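PDB 3I7M: Xaa-Pro dipeptidase from Lactobacillus brevis, which probably removes N-terminal residues from peptides as a manganese-dependent metallopeptidase of family M24B, the present chain being its creatinase/prolidase-type N-terminal domain. Local coordinates for residues 20-25 with 41-46; 55-60 with 74-79; 97-102 with 119-124. One frame throughout, in Å; residues are numbered along the deposited sequence.

Interaction 1: 20-25 with 41-46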
loop_
_atom_site.group_PDB
_atom_site.type_symbol
_atom_site.label_atom_id
_atom_site.label_comp_id
_atom_site.label_asym_id
_atom_site.label_seq_id
_atom_site.Cartn_x
_atom_site.Cartn_y
_atom_site.Cartn_z
HETATM N N MSE A 20 -4.152 4.340 7.609
HETATM C CA MSE A 20 -3.917 3.342 6.559
HETATM C C MSE A 20 -2.524 2.813 6.758
HETATM O O MSE A 20 -1.680 3.413 7.421
HETATM C CB MSE A 20 -4.086 3.850 5.168
HETATM C CG MSE A 20 -3.097 4.929 4.860
HETATM SE SE MSE A 20 -3.464 5.770 3.165
HETATM C CE MSE A 20 -1.906 6.693 2.947
ATOM N N THR A 21 -2.303 1.639 6.163
ATOM C CA THR A 21 -0.994 1.013 6.034
ATOM C C THR A 21 -0.651 0.933 4.554
ATOM O O THR A 21 -1.474 0.411 3.780
ATOM C CB THR A 21 -1.039 -0.324 6.688
ATOM O OG1 THR A 21 -1.121 -0.121 8.113
ATOM C CG2 THR A 21 0.206 -1.119 6.405
ATOM N N TYR A 22 0.550 1.381 4.195
ATOM C CA TYR A 22 1.022 1.372 2.796
ATOM C C TYR A 22 2.106 0.341 2.718
ATOM O O TYR A 22 3.201 0.552 3.288
ATOM C CB TYR A 22 1.513 2.775 2.457
ATOM C CG TYR A 22 2.045 2.872 1.045
ATOM C CD1 TYR A 22 1.197 3.241 0.013
ATOM C CD2 TYR A 22 3.374 2.752 0.782
ATOM C CE1 TYR A 22 1.679 3.301 -1.287
ATOM C CE2 TYR A 22 3.873 2.823 -0.554
ATOM C CZ TYR A 22 2.994 3.144 -1.522
ATOM O OH TYR A 22 3.466 3.187 -2.846
ATOM N N LEU A 23 1.861 -0.796 2.055
ATOM C CA LEU A 23 2.835 -1.906 1.897
ATOM C C LEU A 23 3.495 -1.780 0.525
ATOM O O LEU A 23 2.779 -1.622 -0.502
ATOM C CB LEU A 23 2.109 -3.208 2.017
ATOM C CG LEU A 23 1.471 -3.439 3.384
ATOM C CD1 LEU A 23 0.735 -4.787 3.314
ATOM C CD2 LEU A 23 2.421 -3.357 4.561
ATOM N N SER A 24 4.818 -1.785 0.555
ATOM C CA SER A 24 5.654 -1.599 -0.652
ATOM C C SER A 24 6.657 -2.703 -0.875
ATOM O O SER A 24 7.328 -2.689 -1.938
ATOM C CB SER A 24 6.389 -0.252 -0.518
ATOM O OG SER A 24 7.163 -0.221 0.691
ATOM N N ASN A 25 6.911 -3.562 0.111
ATOM C CA ASN A 25 7.951 -4.579 -0.012
ATOM C C ASN A 25 7.429 -5.676 -0.942
ATOM O O ASN A 25 6.440 -6.272 -0.610
ATOM C CB ASN A 25 8.338 -5.095 1.385
ATOM C CG ASN A 25 9.470 -6.058 1.392
ATOM O OD1 ASN A 25 9.916 -6.561 0.335
ATOM N ND2 ASN A 25 9.991 -6.299 2.560
ATOM N N GLU A 41 11.642 0.098 -10.651
ATOM C CA GLU A 41 11.612 1.548 -10.569
ATOM C C GLU A 41 10.166 2.023 -10.461
ATOM O O GLU A 41 9.898 3.009 -9.802
ATOM C CB GLU A 41 12.349 2.190 -11.730
ATOM C CG GLU A 41 13.769 1.611 -11.966
ATOM C CD GLU A 41 14.835 2.667 -12.221
ATOM O OE1 GLU A 41 14.487 3.843 -12.489
ATOM O OE2 GLU A 41 16.031 2.315 -12.153
ATOM N N ARG A 42 9.211 1.285 -11.025
ATOM C CA ARG A 42 7.821 1.699 -10.952
ATOM C C ARG A 42 7.195 1.437 -9.567
ATOM O O ARG A 42 7.869 0.994 -8.626
ATOM C CB ARG A 42 7.003 1.111 -12.090
ATOM C CG ARG A 42 7.249 1.838 -13.485
ATOM C CD ARG A 42 6.557 1.050 -14.585
ATOM N NE ARG A 42 6.880 1.384 -15.958
ATOM C CZ ARG A 42 8.060 1.148 -16.481
ATOM N NH1 ARG A 42 8.278 1.384 -17.759
ATOM N NH2 ARG A 42 9.016 0.627 -15.742
ATOM N N VAL A 43 5.926 1.753 -9.435
ATOM C CA VAL A 43 5.284 1.791 -8.128
ATOM C C VAL A 43 4.273 0.654 -8.039
ATOM O O VAL A 43 3.307 0.548 -8.833
ATOM C CB VAL A 43 4.608 3.154 -7.859
ATOM C CG1 VAL A 43 3.871 3.140 -6.488
ATOM C CG2 VAL A 43 5.573 4.263 -7.960
ATOM N N LEU A 44 4.486 -0.263 -7.103
ATOM C CA LEU A 44 3.577 -1.358 -6.757
ATOM C C LEU A 44 3.298 -1.260 -5.263
ATOM O O LEU A 44 4.269 -1.186 -4.475
ATOM C CB LEU A 44 4.212 -2.681 -7.064
ATOM C CG LEU A 44 3.509 -3.940 -6.560
ATOM C CD1 LEU A 44 2.183 -4.198 -7.315
ATOM C CD2 LEU A 44 4.410 -5.167 -6.635
ATOM N N ALA A 45 2.035 -1.186 -4.895
ATOM C CA ALA A 45 1.700 -1.026 -3.472
ATOM C C ALA A 45 0.443 -1.754 -3.147
ATOM O O ALA A 45 -0.422 -1.976 -4.006
ATOM C CB ALA A 45 1.502 0.498 -3.184
ATOM N N LEU A 46 0.308 -2.090 -1.879
ATOM C CA LEU A 46 -0.907 -2.690 -1.334
ATOM C C LEU A 46 -1.322 -1.837 -0.135
ATOM O O LEU A 46 -0.527 -1.671 0.793
ATOM C CB LEU A 46 -0.692 -4.151 -0.977
ATOM C CG LEU A 46 -1.934 -5.002 -0.747
ATOM C CD1 LEU A 46 -1.553 -6.492 -0.820
ATOM C CD2 LEU A 46 -2.516 -4.624 0.577
HETATM O O HOH W 1 5.170 1.336 -3.261
HETATM O O HOH W 2 6.442 -3.038 -4.312
#
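Strands 20-23 and 45-48 are antiparallel neighbours near the middle of the six-stranded mixed sheet of this creatinase/prolidase N-terminal domain, and Leu23 and Leu46 form the hydrogen-bonded pair where they meet. Leu23 N donates to Leu46 O at 2.8 Å, and Leu46 N returns a bond to Leu23 O at 2.9 Å. Both are nearly straight, with N-H...O angles of 162° and 165°, and it is this reciprocal exchange that defines the pair. Leu23 O also receives a CA-H...O contact from Ala45 CA. The two leucine side chains leave the sheet on the same face, their CB atoms 4.2 Å apart.

On the face bearing Tyr22, the aromatic side chain provides the link. Its CG is anti to the backbone N (chi1 179°), and the ring extends to the methyl of Ala45. Tyr22 CE1 lies 3.4 Å from Ala45 CB, an oblique approach to the ring. The phenol oxygen passes the same methyl and reaches Val43 CG1 at 3.7 Å, where the two side chains cross at about a right angle. Tyr22 OH hydrogen-bonds a water at 2.5 Å, and this water donates to Leu44 O. A second water donates to the same carbonyl and to Ser24 O at 2.6 Å. Water thus bridges the segments beyond the direct backbone bonds.

Helix 26-33 packs on the leucine face, with Thr28 and Leu32 against Leu23 and Thr33 against Leu46. Trp85 of helix 84-94 touches both Tyr22 and Val43 on the other face, while backbone bonds to Ala103 and Phe57 continue the sheet into strands 101-104 and 55-59.

Interaction 2: 55-60 with 74-79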
loop_
_atom_site.group_PDB
_atom_site.type_symbol
_atom_site.label_atom_id
_atom_site.label_comp_id
_atom_site.label_asym_id
_atom_site.label_seq_id
_atom_site.Cartn_x
_atom_site.Cartn_y
_atom_site.Cartn_z
ATOM N N PHE A 55 -6.763 -2.114 -1.390
ATOM C CA PHE A 55 -6.596 -2.129 -2.831
ATOM C C PHE A 55 -5.121 -2.318 -3.146
ATOM O O PHE A 55 -4.227 -2.062 -2.319
ATOM C CB PHE A 55 -7.138 -0.888 -3.514
ATOM C CG PHE A 55 -6.435 0.391 -3.223
ATOM C CD1 PHE A 55 -5.360 0.836 -3.987
ATOM C CD2 PHE A 55 -6.890 1.205 -2.207
ATOM C CE1 PHE A 55 -4.726 2.031 -3.707
ATOM C CE2 PHE A 55 -6.318 2.422 -1.923
ATOM C CZ PHE A 55 -5.218 2.863 -2.699
ATOM N N ILE A 56 -4.835 -2.775 -4.347
ATOM C CA ILE A 56 -3.489 -2.826 -4.893
ATOM C C ILE A 56 -3.365 -1.750 -5.969
ATOM O O ILE A 56 -4.312 -1.500 -6.745
ATOM C CB ILE A 56 -3.144 -4.199 -5.454
ATOM C CG1 ILE A 56 -3.016 -5.138 -4.296
ATOM C CG2 ILE A 56 -1.872 -4.200 -6.296
ATOM C CD1 ILE A 56 -2.816 -6.594 -4.733
ATOM N N PHE A 57 -2.195 -1.114 -6.047
ATOM C CA PHE A 57 -1.871 -0.124 -7.072
ATOM C C PHE A 57 -0.624 -0.607 -7.785
ATOM O O PHE A 57 0.347 -1.040 -7.145
ATOM C CB PHE A 57 -1.610 1.237 -6.438
ATOM C CG PHE A 57 -1.444 2.308 -7.412
ATOM C CD1 PHE A 57 -2.546 3.031 -7.881
ATOM C CD2 PHE A 57 -0.187 2.658 -7.908
ATOM C CE1 PHE A 57 -2.381 4.043 -8.847
ATOM C CE2 PHE A 57 -0.089 3.682 -8.869
ATOM C CZ PHE A 57 -1.200 4.324 -9.291
ATOM N N ALA A 58 -0.635 -0.665 -9.128
ATOM C CA ALA A 58 0.401 -1.289 -9.876
ATOM C C ALA A 58 0.567 -0.689 -11.227
ATOM O O ALA A 58 -0.359 -0.069 -11.728
ATOM C CB ALA A 58 0.121 -2.784 -10.046
ATOM N N PRO A 59 1.696 -0.936 -11.907
ATOM C CA PRO A 59 1.784 -0.587 -13.331
ATOM C C PRO A 59 0.706 -1.313 -14.108
ATOM O O PRO A 59 0.379 -2.452 -13.824
ATOM C CB PRO A 59 3.188 -0.997 -13.711
ATOM C CG PRO A 59 3.966 -1.137 -12.321
ATOM C CD PRO A 59 2.932 -1.584 -11.396
ATOM N N ALA A 60 0.139 -0.627 -15.104
ATOM C CA ALA A 60 -0.969 -1.152 -15.885
ATOM C C ALA A 60 -0.733 -2.562 -16.432
ATOM O O ALA A 60 -1.654 -3.382 -16.393
ATOM C CB ALA A 60 -1.291 -0.194 -17.008
ATOM N N PRO A 74 -10.011 -4.344 -5.318
ATOM C CA PRO A 74 -9.557 -3.596 -6.490
ATOM C C PRO A 74 -8.041 -3.620 -6.771
ATOM O O PRO A 74 -7.207 -3.758 -5.860
ATOM C CB PRO A 74 -10.070 -2.220 -6.254
ATOM C CG PRO A 74 -11.253 -2.431 -5.380
ATOM C CD PRO A 74 -10.875 -3.513 -4.480
ATOM N N VAL A 75 -7.733 -3.597 -8.048
ATOM C CA VAL A 75 -6.388 -3.397 -8.567
ATOM C C VAL A 75 -6.430 -2.248 -9.538
ATOM O O VAL A 75 -7.120 -2.319 -10.611
ATOM C CB VAL A 75 -5.793 -4.637 -9.244
ATOM C CG1 VAL A 75 -4.306 -4.363 -9.628
ATOM C CG2 VAL A 75 -5.925 -5.955 -8.423
ATOM N N ILE A 76 -5.689 -1.191 -9.237
ATOM C CA ILE A 76 -5.690 0.036 -9.945
ATOM C C ILE A 76 -4.371 0.168 -10.667
ATOM O O ILE A 76 -3.308 0.083 -10.069
ATOM C CB ILE A 76 -5.855 1.276 -9.001
ATOM C CG1 ILE A 76 -7.182 1.191 -8.228
ATOM C CG2 ILE A 76 -5.786 2.577 -9.748
ATOM C CD1 ILE A 76 -7.088 0.404 -6.982
ATOM N N GLY A 77 -4.420 0.341 -11.967
ATOM C CA GLY A 77 -3.219 0.501 -12.725
ATOM C C GLY A 77 -2.896 1.904 -13.121
ATOM O O GLY A 77 -3.778 2.796 -13.142
ATOM N N TYR A 78 -1.651 2.091 -13.452
ATOM C CA TYR A 78 -1.198 3.375 -13.981
ATOM C C TYR A 78 -0.287 3.180 -15.145
ATOM O O TYR A 78 0.511 2.232 -15.254
ATOM C CB TYR A 78 -0.551 4.259 -12.902
ATOM C CG TYR A 78 0.899 3.987 -12.595
ATOM C CD1 TYR A 78 1.889 4.813 -13.013
ATOM C CD2 TYR A 78 1.256 2.886 -11.799
ATOM C CE1 TYR A 78 3.198 4.595 -12.772
ATOM C CE2 TYR A 78 2.600 2.667 -11.525
ATOM C CZ TYR A 78 3.550 3.522 -11.969
ATOM O OH TYR A 78 4.884 3.314 -11.645
ATOM N N LEU A 79 -0.345 4.159 -16.067
ATOM C CA LEU A 79 0.491 4.161 -17.271
ATOM C C LEU A 79 1.780 4.889 -17.021
ATOM O O LEU A 79 1.852 5.685 -16.096
ATOM C CB LEU A 79 -0.278 4.734 -18.467
ATOM C CG LEU A 79 -1.444 3.793 -18.836
ATOM C CD1 LEU A 79 -2.539 4.612 -19.593
ATOM C CD2 LEU A 79 -0.999 2.629 -19.637
#
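Phe57 turns its CG anti to the backbone N (chi1 -173°), whereas Tyr78 places CG between its own backbone N and carbonyl carbon, and the two rings meet across the strands. Their planes are 14° from parallel, but with centroids 5.3 Å apart they are offset so far that little of one ring lies over the other; the touch is local, Phe57 CE2 to Tyr78 CD2 at 3.3 Å. At its other side Phe57 CD1 meets Ile76 CG2 at 3.8 Å, the side chains crossing at about a right angle. Ile76 CD1 reaches Phe55 CD1 at 3.5 Å. Ile56 CG2 lies 4.1 Å from Val75 CG1, the two side chains running alongside each other on the other face.

Backbone bonds alternate between the strands: Ile56 N to Pro74 O, Ile76 N to Ile56 O (2.9 Å), Ala58 N to Ile76 O, Tyr78 N to Ala58 O and Ala60 N to Tyr78 O. The Tyr78 N bond is the most bent of the five. Tyr78 OH accepts a hydrogen bond from Val43 N. With helix 63-67 touching Ile56, Ala58 and Val75, and the strand directions only 27° apart, the arrangement is a beta-alpha-beta unit with a parallel pair at the sheet's edge.

Interaction 3: 97-102 with 119-124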
loop_
_atom_site.group_PDB
_atom_site.type_symbol
_atom_site.label_atom_id
_atom_site.label_comp_id
_atom_site.label_asym_id
_atom_site.label_seq_id
_atom_site.Cartn_x
_atom_site.Cartn_y
_atom_site.Cartn_z
ATOM N N VAL A 97 -10.746 8.983 3.150
ATOM C CA VAL A 97 -9.677 8.996 4.108
ATOM C C VAL A 97 -8.784 10.186 3.873
ATOM O O VAL A 97 -8.282 10.414 2.753
ATOM C CB VAL A 97 -8.853 7.684 4.053
ATOM C CG1 VAL A 97 -7.570 7.844 4.911
ATOM C CG2 VAL A 97 -9.702 6.472 4.431
ATOM N N ASN A 98 -8.609 10.995 4.917
ATOM C CA ASN A 98 -7.633 12.076 4.927
ATOM C C ASN A 98 -6.618 11.607 5.927
ATOM O O ASN A 98 -6.824 11.771 7.144
ATOM C CB ASN A 98 -8.260 13.404 5.363
ATOM C CG ASN A 98 -7.240 14.544 5.495
ATOM O OD1 ASN A 98 -6.115 14.475 5.006
ATOM N ND2 ASN A 98 -7.675 15.634 6.140
ATOM N N PRO A 99 -5.523 10.978 5.448
ATOM C CA PRO A 99 -4.703 10.235 6.414
ATOM C C PRO A 99 -3.941 11.059 7.415
ATOM O O PRO A 99 -3.298 12.092 7.089
ATOM C CB PRO A 99 -3.722 9.449 5.543
ATOM C CG PRO A 99 -3.690 10.117 4.272
ATOM C CD PRO A 99 -5.049 10.789 4.065
ATOM N N GLU A 100 -3.980 10.594 8.645
ATOM C CA GLU A 100 -3.164 11.177 9.696
ATOM C C GLU A 100 -1.999 10.233 9.911
ATOM O O GLU A 100 -1.062 10.278 9.100
ATOM C CB GLU A 100 -3.997 11.446 10.951
ATOM C CG GLU A 100 -5.016 12.571 10.683
ATOM C CD GLU A 100 -5.795 13.015 11.903
ATOM O OE1 GLU A 100 -5.370 12.757 13.041
ATOM O OE2 GLU A 100 -6.852 13.638 11.682
ATOM N N HIS A 101 -2.030 9.321 10.867
ATOM C CA HIS A 101 -0.936 8.386 11.021
ATOM C C HIS A 101 -0.978 7.356 9.921
ATOM O O HIS A 101 -2.043 6.791 9.627
ATOM C CB HIS A 101 -0.915 7.738 12.388
ATOM C CG HIS A 101 -0.759 8.712 13.482
ATOM N ND1 HIS A 101 0.469 9.109 13.956
ATOM C CD2 HIS A 101 -1.677 9.496 14.087
ATOM C CE1 HIS A 101 0.281 10.004 14.919
ATOM N NE2 HIS A 101 -1.008 10.279 14.993
ATOM N N VAL A 102 0.148 7.172 9.225
ATOM C CA VAL A 102 0.318 6.201 8.144
ATOM C C VAL A 102 1.437 5.243 8.490
ATOM O O VAL A 102 2.515 5.675 8.909
ATOM C CB VAL A 102 0.597 6.885 6.771
ATOM C CG1 VAL A 102 0.724 5.826 5.714
ATOM C CG2 VAL A 102 -0.512 7.870 6.429
ATOM N N ALA A 119 3.517 14.052 0.279
ATOM C CA ALA A 119 3.222 15.347 -0.393
ATOM C C ALA A 119 1.826 15.419 -0.923
ATOM O O ALA A 119 1.321 16.522 -1.119
ATOM C CB ALA A 119 4.222 15.605 -1.500
ATOM N N GLN A 120 1.163 14.313 -1.127
ATOM C CA GLN A 120 -0.182 14.315 -1.729
ATOM C C GLN A 120 -1.285 14.515 -0.715
ATOM O O GLN A 120 -2.435 14.676 -1.115
ATOM C CB GLN A 120 -0.371 13.009 -2.472
ATOM C CG GLN A 120 0.551 12.887 -3.623
ATOM C CD GLN A 120 0.230 13.829 -4.807
ATOM O OE1 GLN A 120 -0.946 14.098 -5.090
ATOM N NE2 GLN A 120 1.250 14.368 -5.430
ATOM N N PHE A 121 -0.953 14.495 0.576
ATOM C CA PHE A 121 -1.912 14.573 1.684
ATOM C C PHE A 121 -1.704 15.809 2.521
ATOM O O PHE A 121 -0.604 16.356 2.523
ATOM C CB PHE A 121 -1.839 13.335 2.542
ATOM C CG PHE A 121 -2.120 12.077 1.775
ATOM C CD1 PHE A 121 -1.125 11.138 1.602
ATOM C CD2 PHE A 121 -3.374 11.827 1.257
ATOM C CE1 PHE A 121 -1.368 10.004 0.909
ATOM C CE2 PHE A 121 -3.589 10.652 0.584
ATOM C CZ PHE A 121 -2.582 9.756 0.441
ATOM N N SER A 122 -2.728 16.258 3.239
ATOM C CA SER A 122 -2.581 17.578 3.861
ATOM C C SER A 122 -1.620 17.607 5.035
ATOM O O SER A 122 -0.779 18.497 5.120
ATOM C CB SER A 122 -3.908 18.174 4.254
ATOM O OG SER A 122 -4.743 17.190 4.762
ATOM N N ALA A 123 -1.692 16.629 5.927
ATOM C CA ALA A 123 -0.749 16.619 7.057
ATOM C C ALA A 123 -0.662 15.235 7.661
ATOM O O ALA A 123 -1.073 14.978 8.777
ATOM C CB ALA A 123 -1.072 17.656 8.124
ATOM N N PRO A 124 -0.100 14.320 6.911
ATOM C CA PRO A 124 0.063 12.945 7.419
ATOM C C PRO A 124 1.263 12.833 8.362
ATOM O O PRO A 124 2.126 13.721 8.371
ATOM C CB PRO A 124 0.351 12.155 6.134
ATOM C CG PRO A 124 1.096 13.178 5.275
ATOM C CD PRO A 124 0.471 14.465 5.548
HETATM O O HOH W 3 -3.620 14.325 5.924
#
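The Phe121 ring carries Pro99 on one face: Pro99 CG stands 3.5 Å from the ring centroid and 15° off the ring normal, a CH-pi contact over the centre. The neighbouring Pro99 CD sits nearer the CD2 atom of Phe121, at 3.4 Å, and the two side chains cross at about a right angle. With its CG anti to the carbonyl carbon (chi1 -59°), Phe121 brings that atom to 3.5 Å from Pro99 CG.

Next to this apolar contact a single water joins the segments. It donates to Pro99 O and accepts from Ala123 N at 3.0 Å, a bridge between the two backbones. In the conformer of Asn98 described here, one of two, the same water also donates to Asn98 OD1. The contact lies at the entrance to two parallel strands, with the approach to strand 101-104 on one side and the loop between helix 111-118 and strand 125-129 on the other. Backbone bonds of Glu100 and Val102 with Ser125 carry the pairing on into the sheet.

Pro124 adds the contact nearest the strands. Its CA makes a CA-H...O contact with Pro99 O at 3.5 Å, and Pro124 CB comes within 4.4 Å of Val102 CG2. Met20 of strand 20-23 touches Pro99, Val102 and Phe121, and Lys93 of helix 84-94 packs on Phe121.

How the interactions relate
From the N terminus, interaction 1 closes first, returning the chain from strand 20-23 through helix 26-33 to strand 45-48. Interaction 2 then closes the excursion through helix 63-67, and interaction 3 the one through strand 101-104 and helix 111-118. They run in series; none nests or crosses. All reach one sheet. Segments 41-46 and 55-60 share a probable backbone hydrogen bond, Ala45 N to Phe57 O, and Met20 of segment 20-25 joins interaction 1 to interaction 3. Interactions 2 and 3 do not touch, their nearest atoms about 8 Å apart. In the strand order 20-23 and 45-48 are central, with 55-59 and 75-78 on one side and 101-104 and 125-129 on the other.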